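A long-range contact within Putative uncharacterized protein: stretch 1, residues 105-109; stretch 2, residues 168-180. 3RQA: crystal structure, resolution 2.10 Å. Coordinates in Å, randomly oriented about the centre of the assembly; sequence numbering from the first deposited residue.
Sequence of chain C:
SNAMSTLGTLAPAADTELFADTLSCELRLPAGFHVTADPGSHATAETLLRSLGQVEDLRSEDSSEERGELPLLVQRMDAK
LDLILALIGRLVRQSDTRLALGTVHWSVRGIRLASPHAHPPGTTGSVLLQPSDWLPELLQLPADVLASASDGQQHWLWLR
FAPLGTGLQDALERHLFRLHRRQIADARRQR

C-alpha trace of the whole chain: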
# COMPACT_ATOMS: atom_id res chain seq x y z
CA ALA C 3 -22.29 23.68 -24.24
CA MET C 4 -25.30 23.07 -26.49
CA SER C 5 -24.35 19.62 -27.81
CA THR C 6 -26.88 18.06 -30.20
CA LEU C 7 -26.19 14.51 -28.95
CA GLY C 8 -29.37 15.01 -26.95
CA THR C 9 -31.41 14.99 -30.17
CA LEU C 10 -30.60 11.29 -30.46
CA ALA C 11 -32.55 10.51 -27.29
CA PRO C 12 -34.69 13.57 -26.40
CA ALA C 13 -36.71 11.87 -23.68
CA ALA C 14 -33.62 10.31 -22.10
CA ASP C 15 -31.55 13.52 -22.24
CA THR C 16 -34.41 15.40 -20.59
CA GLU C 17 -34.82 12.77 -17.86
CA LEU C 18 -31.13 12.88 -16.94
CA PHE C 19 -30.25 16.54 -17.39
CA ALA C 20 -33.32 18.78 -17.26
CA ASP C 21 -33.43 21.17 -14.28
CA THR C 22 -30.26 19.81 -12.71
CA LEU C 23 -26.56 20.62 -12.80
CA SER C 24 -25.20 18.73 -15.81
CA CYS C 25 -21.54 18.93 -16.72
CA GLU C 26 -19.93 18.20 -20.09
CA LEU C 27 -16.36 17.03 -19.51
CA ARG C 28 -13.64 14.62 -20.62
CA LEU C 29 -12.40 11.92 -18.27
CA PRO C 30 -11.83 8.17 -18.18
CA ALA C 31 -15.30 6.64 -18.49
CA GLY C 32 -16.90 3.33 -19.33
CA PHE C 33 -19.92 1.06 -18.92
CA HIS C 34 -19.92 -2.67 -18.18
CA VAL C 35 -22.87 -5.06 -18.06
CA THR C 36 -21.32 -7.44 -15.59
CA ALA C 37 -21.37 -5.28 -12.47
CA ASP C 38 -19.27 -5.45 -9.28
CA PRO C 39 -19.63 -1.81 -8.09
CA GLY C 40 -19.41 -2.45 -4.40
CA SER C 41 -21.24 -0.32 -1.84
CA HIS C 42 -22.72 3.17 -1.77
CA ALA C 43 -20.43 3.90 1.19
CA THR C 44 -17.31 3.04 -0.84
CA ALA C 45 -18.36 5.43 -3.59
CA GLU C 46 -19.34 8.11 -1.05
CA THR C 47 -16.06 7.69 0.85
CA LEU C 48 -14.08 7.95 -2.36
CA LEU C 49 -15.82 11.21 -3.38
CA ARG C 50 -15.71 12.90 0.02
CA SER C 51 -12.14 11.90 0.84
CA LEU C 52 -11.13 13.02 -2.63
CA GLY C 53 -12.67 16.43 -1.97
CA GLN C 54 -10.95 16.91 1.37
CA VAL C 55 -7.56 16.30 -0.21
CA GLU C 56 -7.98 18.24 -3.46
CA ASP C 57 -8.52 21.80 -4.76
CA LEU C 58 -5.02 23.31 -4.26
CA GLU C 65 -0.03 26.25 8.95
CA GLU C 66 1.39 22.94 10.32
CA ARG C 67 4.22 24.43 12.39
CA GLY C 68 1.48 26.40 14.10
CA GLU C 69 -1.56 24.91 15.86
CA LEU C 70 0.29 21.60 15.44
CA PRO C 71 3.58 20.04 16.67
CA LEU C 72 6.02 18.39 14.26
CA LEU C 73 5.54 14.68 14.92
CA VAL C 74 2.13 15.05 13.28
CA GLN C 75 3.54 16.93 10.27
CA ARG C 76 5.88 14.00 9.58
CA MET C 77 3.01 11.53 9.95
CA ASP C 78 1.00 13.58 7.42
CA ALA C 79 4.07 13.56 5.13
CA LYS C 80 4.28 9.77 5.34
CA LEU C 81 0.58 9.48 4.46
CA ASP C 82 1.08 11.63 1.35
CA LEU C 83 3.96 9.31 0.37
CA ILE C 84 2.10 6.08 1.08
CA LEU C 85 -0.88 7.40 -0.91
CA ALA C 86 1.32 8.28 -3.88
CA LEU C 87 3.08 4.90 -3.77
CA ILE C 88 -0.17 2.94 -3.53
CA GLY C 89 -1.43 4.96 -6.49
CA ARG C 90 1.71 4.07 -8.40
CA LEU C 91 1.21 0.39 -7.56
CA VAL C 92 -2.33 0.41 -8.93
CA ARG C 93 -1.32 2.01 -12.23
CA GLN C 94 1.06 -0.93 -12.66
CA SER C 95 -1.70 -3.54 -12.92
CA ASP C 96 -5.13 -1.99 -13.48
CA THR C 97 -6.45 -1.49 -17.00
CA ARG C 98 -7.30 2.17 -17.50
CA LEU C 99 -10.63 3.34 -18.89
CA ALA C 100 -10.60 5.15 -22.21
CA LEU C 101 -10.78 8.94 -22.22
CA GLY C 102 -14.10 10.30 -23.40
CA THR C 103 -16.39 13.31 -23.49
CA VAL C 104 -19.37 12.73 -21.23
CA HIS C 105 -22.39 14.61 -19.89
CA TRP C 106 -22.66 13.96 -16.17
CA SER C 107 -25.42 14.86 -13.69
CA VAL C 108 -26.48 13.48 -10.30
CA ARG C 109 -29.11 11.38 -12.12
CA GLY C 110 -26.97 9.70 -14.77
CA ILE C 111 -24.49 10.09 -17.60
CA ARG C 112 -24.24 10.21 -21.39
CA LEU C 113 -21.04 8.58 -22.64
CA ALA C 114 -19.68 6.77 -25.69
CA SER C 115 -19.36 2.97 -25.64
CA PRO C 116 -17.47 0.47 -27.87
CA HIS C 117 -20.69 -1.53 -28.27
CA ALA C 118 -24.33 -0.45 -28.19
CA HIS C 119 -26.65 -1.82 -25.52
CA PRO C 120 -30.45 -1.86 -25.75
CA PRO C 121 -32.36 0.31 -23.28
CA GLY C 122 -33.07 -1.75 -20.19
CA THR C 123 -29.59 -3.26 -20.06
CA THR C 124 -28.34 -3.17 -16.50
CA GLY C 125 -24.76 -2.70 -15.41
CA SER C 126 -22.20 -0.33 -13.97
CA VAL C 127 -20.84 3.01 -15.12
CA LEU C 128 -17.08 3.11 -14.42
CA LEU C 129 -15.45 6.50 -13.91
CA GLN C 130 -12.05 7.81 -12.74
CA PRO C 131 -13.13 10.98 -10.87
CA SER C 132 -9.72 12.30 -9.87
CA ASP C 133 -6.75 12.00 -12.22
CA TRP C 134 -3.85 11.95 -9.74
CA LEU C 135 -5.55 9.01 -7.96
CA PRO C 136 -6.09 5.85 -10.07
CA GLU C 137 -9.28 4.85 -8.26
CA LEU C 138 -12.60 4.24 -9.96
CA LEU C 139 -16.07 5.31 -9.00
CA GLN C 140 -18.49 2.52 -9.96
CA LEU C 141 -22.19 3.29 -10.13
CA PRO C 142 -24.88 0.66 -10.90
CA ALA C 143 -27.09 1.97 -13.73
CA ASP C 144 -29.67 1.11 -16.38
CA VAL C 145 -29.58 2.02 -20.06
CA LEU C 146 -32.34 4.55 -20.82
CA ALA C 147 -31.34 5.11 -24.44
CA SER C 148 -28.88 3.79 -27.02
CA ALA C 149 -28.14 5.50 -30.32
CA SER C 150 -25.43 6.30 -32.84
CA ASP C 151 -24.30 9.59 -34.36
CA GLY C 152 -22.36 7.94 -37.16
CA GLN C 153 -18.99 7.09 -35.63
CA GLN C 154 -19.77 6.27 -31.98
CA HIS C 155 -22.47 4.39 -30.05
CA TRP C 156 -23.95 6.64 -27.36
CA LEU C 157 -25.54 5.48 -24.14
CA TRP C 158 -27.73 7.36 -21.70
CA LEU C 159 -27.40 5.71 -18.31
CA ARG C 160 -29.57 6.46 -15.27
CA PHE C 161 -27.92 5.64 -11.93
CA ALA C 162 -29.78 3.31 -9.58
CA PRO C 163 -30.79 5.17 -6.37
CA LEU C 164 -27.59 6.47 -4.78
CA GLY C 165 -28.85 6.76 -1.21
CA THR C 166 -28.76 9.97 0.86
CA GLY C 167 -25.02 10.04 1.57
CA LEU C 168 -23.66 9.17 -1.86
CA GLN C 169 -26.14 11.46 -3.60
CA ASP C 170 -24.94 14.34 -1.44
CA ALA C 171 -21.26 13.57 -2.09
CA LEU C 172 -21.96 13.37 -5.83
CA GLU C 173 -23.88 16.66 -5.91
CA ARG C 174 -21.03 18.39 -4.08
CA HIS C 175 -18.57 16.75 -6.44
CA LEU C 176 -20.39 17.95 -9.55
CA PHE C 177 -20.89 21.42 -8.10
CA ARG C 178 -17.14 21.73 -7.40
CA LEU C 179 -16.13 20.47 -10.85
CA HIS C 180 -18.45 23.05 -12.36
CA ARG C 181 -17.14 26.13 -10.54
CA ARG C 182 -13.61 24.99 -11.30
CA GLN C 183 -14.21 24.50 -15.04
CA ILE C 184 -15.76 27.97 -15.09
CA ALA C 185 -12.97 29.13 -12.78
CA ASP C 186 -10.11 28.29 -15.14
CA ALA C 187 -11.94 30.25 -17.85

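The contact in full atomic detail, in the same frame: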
# COMPACT_ATOMS: atom_id res chain seq x y z
N HIS C 105 -21.48 13.63 -20.45
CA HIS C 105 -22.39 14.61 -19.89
C HIS C 105 -22.85 13.95 -18.61
O HIS C 105 -23.61 12.97 -18.62
CB HIS C 105 -23.57 14.89 -20.82
CG HIS C 105 -24.13 16.28 -20.68
ND1 HIS C 105 -25.44 16.58 -20.96
CD2 HIS C 105 -23.55 17.43 -20.28
CE1 HIS C 105 -25.65 17.87 -20.74
NE2 HIS C 105 -24.51 18.41 -20.32
N TRP C 106 -22.40 14.51 -17.49
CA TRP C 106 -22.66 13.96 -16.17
C TRP C 106 -23.52 14.82 -15.23
O TRP C 106 -23.25 16.00 -15.03
CB TRP C 106 -21.29 13.70 -15.53
CG TRP C 106 -21.24 12.89 -14.29
CD1 TRP C 106 -22.23 12.11 -13.76
CD2 TRP C 106 -20.09 12.70 -13.45
NE1 TRP C 106 -21.77 11.45 -12.65
CE2 TRP C 106 -20.46 11.79 -12.44
CE3 TRP C 106 -18.78 13.21 -13.47
CZ2 TRP C 106 -19.56 11.38 -11.44
CZ3 TRP C 106 -17.89 12.80 -12.47
CH2 TRP C 106 -18.29 11.89 -11.47
N SER C 107 -24.55 14.20 -14.65
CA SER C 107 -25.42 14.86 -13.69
C SER C 107 -25.59 13.87 -12.53
O SER C 107 -25.11 12.74 -12.59
CB SER C 107 -26.80 15.18 -14.29
OG SER C 107 -27.69 14.07 -14.19
N VAL C 108 -26.26 14.31 -11.47
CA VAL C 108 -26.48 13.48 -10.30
C VAL C 108 -27.37 12.28 -10.65
O VAL C 108 -27.30 11.25 -10.00
CB VAL C 108 -27.16 14.30 -9.18
CG1 VAL C 108 -28.56 14.71 -9.61
CG2 VAL C 108 -27.23 13.49 -7.89
N ARG C 109 -28.18 12.43 -11.69
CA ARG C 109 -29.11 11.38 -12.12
C ARG C 109 -28.52 10.28 -12.99
O ARG C 109 -28.92 9.12 -12.89
CB ARG C 109 -30.28 11.99 -12.89
CG ARG C 109 -31.12 12.97 -12.11
CD ARG C 109 -32.22 13.53 -12.99
NE ARG C 109 -32.82 14.72 -12.41
CZ ARG C 109 -33.22 15.76 -13.13
NH1 ARG C 109 -33.08 15.75 -14.45
NH2 ARG C 109 -33.75 16.83 -12.53
N LEU C 168 -24.35 9.13 -0.58
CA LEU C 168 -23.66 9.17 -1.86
C LEU C 168 -24.23 10.26 -2.76
O LEU C 168 -23.48 10.95 -3.44
CB LEU C 168 -23.75 7.82 -2.57
CG LEU C 168 -23.05 7.75 -3.94
CD1 LEU C 168 -21.55 8.12 -3.81
CD2 LEU C 168 -23.23 6.35 -4.53
N GLN C 169 -25.56 10.41 -2.77
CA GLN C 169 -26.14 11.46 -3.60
C GLN C 169 -25.53 12.81 -3.21
O GLN C 169 -25.09 13.58 -4.07
CB GLN C 169 -27.66 11.55 -3.45
CG GLN C 169 -28.24 12.54 -4.44
CD GLN C 169 -29.74 12.47 -4.58
OE1 GLN C 169 -30.32 11.38 -4.73
NE2 GLN C 169 -30.39 13.63 -4.54
N ASP C 170 -25.49 13.08 -1.91
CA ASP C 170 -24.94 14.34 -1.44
C ASP C 170 -23.49 14.54 -1.88
O ASP C 170 -23.13 15.61 -2.35
CB ASP C 170 -25.00 14.41 0.08
CG ASP C 170 -24.56 15.77 0.60
OD1 ASP C 170 -25.38 16.72 0.50
OD2 ASP C 170 -23.41 15.90 1.07
N ALA C 171 -22.66 13.51 -1.70
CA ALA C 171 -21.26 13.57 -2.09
C ALA C 171 -21.13 13.82 -3.60
O ALA C 171 -20.25 14.54 -4.04
CB ALA C 171 -20.55 12.26 -1.73
N LEU C 172 -22.02 13.20 -4.38
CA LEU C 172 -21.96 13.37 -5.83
C LEU C 172 -22.37 14.79 -6.24
O LEU C 172 -21.75 15.40 -7.12
CB LEU C 172 -22.86 12.35 -6.55
CG LEU C 172 -22.96 12.43 -8.08
CD1 LEU C 172 -21.57 12.42 -8.72
CD2 LEU C 172 -23.80 11.25 -8.59
N GLU C 173 -23.42 15.30 -5.60
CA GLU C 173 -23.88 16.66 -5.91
C GLU C 173 -22.76 17.65 -5.62
O GLU C 173 -22.46 18.51 -6.44
CB GLU C 173 -25.14 17.01 -5.10
CG GLU C 173 -26.44 16.63 -5.82
CD GLU C 173 -27.65 16.68 -4.91
OE1 GLU C 173 -27.66 17.50 -3.96
OE2 GLU C 173 -28.59 15.90 -5.14
N ARG C 174 -22.13 17.50 -4.45
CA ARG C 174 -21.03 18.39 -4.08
C ARG C 174 -19.93 18.25 -5.12
O ARG C 174 -19.38 19.24 -5.60
CB ARG C 174 -20.47 18.04 -2.70
CG ARG C 174 -21.38 18.39 -1.54
CD ARG C 174 -20.83 17.75 -0.26
NE ARG C 174 -21.69 18.01 0.89
CZ ARG C 174 -21.67 19.12 1.62
NH1 ARG C 174 -20.82 20.09 1.33
NH2 ARG C 174 -22.51 19.26 2.63
N HIS C 175 -19.62 17.00 -5.47
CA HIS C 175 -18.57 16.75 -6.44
C HIS C 175 -18.82 17.46 -7.76
O HIS C 175 -17.94 18.14 -8.30
CB HIS C 175 -18.41 15.25 -6.71
CG HIS C 175 -17.31 14.93 -7.67
ND1 HIS C 175 -15.98 15.03 -7.33
CD2 HIS C 175 -17.34 14.62 -8.99
CE1 HIS C 175 -15.24 14.79 -8.40
NE2 HIS C 175 -16.04 14.54 -9.42
N LEU C 176 -20.04 17.31 -8.29
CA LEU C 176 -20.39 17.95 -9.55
C LEU C 176 -20.34 19.47 -9.41
O LEU C 176 -19.79 20.16 -10.28
CB LEU C 176 -21.79 17.52 -10.00
CG LEU C 176 -21.89 16.10 -10.58
CD1 LEU C 176 -23.36 15.77 -10.88
CD2 LEU C 176 -21.05 16.02 -11.84
N PHE C 177 -20.89 19.99 -8.32
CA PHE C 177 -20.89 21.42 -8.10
C PHE C 177 -19.45 21.94 -8.13
O PHE C 177 -19.16 22.90 -8.84
CB PHE C 177 -21.56 21.77 -6.77
CG PHE C 177 -21.85 23.23 -6.61
CD1 PHE C 177 -20.88 24.09 -6.11
CD2 PHE C 177 -23.08 23.76 -7.00
CE1 PHE C 177 -21.14 25.46 -5.98
CE2 PHE C 177 -23.34 25.12 -6.88
CZ PHE C 177 -22.38 25.97 -6.37
N ARG C 178 -18.55 21.30 -7.39
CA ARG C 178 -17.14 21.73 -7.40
C ARG C 178 -16.54 21.71 -8.81
O ARG C 178 -15.95 22.70 -9.25
CB ARG C 178 -16.27 20.84 -6.51
CG ARG C 178 -16.53 20.91 -5.03
CD ARG C 178 -15.34 20.38 -4.26
NE ARG C 178 -15.77 19.58 -3.12
CZ ARG C 178 -16.18 18.32 -3.21
NH1 ARG C 178 -16.56 17.67 -2.12
NH2 ARG C 178 -16.18 17.71 -4.39
N LEU C 179 -16.68 20.59 -9.50
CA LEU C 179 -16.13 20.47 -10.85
C LEU C 179 -16.59 21.61 -11.73
O LEU C 179 -15.83 22.14 -12.53
CB LEU C 179 -16.56 19.15 -11.50
CG LEU C 179 -15.90 17.84 -11.07
CD1 LEU C 179 -16.33 16.73 -12.00
CD2 LEU C 179 -14.39 17.99 -11.10
N HIS C 180 -17.86 21.99 -11.56
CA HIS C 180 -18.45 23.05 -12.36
C HIS C 180 -17.84 24.43 -12.11
O HIS C 180 -17.48 25.14 -13.06
CB HIS C 180 -19.96 23.10 -12.13
CG HIS C 180 -20.66 24.12 -12.96
ND1 HIS C 180 -20.59 25.47 -12.69
CD2 HIS C 180 -21.39 24.01 -14.10
CE1 HIS C 180 -21.24 26.14 -13.63
NE2 HIS C 180 -21.74 25.28 -14.49

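A short strand, beginning before His-105, packs against one flank of a helix that spans all of residues 168-180 and continues beyond them. The axes come within 9.6 Å, and their N-to-C directions differ by 133°, so the two elements run obliquely and more antiparallel than parallel. The backbones are nearest at Val-108 and Glu-173, whose CA atoms lie 6.0 Å apart. No hydrogen bond or salt bridge crosses the contact. It is held by apolar packing and buries 372 Å² in all.

Val-108 and Trp-106 cover the most surface on the strand side, and Leu-176 does so on the helix.

Trp-106 is buried, and its CA-to-CB bond points toward the helix. With chi1 in the t well, the indole lies against residues from successive turns. Leu-176 sits over one face: its CD2 is 4.1 Å from the centroid of the five-membered ring, which includes CD2 and CE2 of Trp-106, and 24° off the ring normal. This is a CH-pi contact, in which a weakly polarised methyl meets the pi electrons. Trp-106 CZ2 also approaches Leu-172 CD1 at 3.5 Å. Further along the helix, Trp-106 CZ3 reaches Leu-179 CD1 at 4.3 Å. The His-175 ring meets the indole obliquely, with the planes at 52° and Trp-106 CH2 3.8 Å from His-175 CD2.

Leu-176 also serves the next part of the chain. Its CD1 lies 3.4 Å from Ser-107 C and 3.3 Å from Val-108 N, so this methyl packs on the peptide link between those two residues. The two methyls of one leucine thus contact the indole and the backbone beside it.

Val-108 lies in the loop or turn after the strand. Its CA-to-CB bond points sideways, yet CG2 reaches the helix. Val-108 CG2 lies 3.7 Å from Gln-169 CG and 3.8 Å from Glu-173 CG, touching the aliphatic parts of two polar side chains. Val-108 CG2 also meets Leu-172 CD2 at 4.2 Å. The polar ends of the first two pair with each other: Gln-169 NE2 donates to Glu-173 OE2 at 3.0 Å, one helical turn apart.

The CA-to-CB bond of Ser-107 points away from the helix. Its OG accepts a hydrogen bond from Arg-109 N at 3.0 Å, which ties the local turn together. On the helix, the CA-to-CB bond of Asp-170 also points away, from the strand side; its OD2 forms a salt bridge with Arg-174 NE at 2.7 Å, outside the contact.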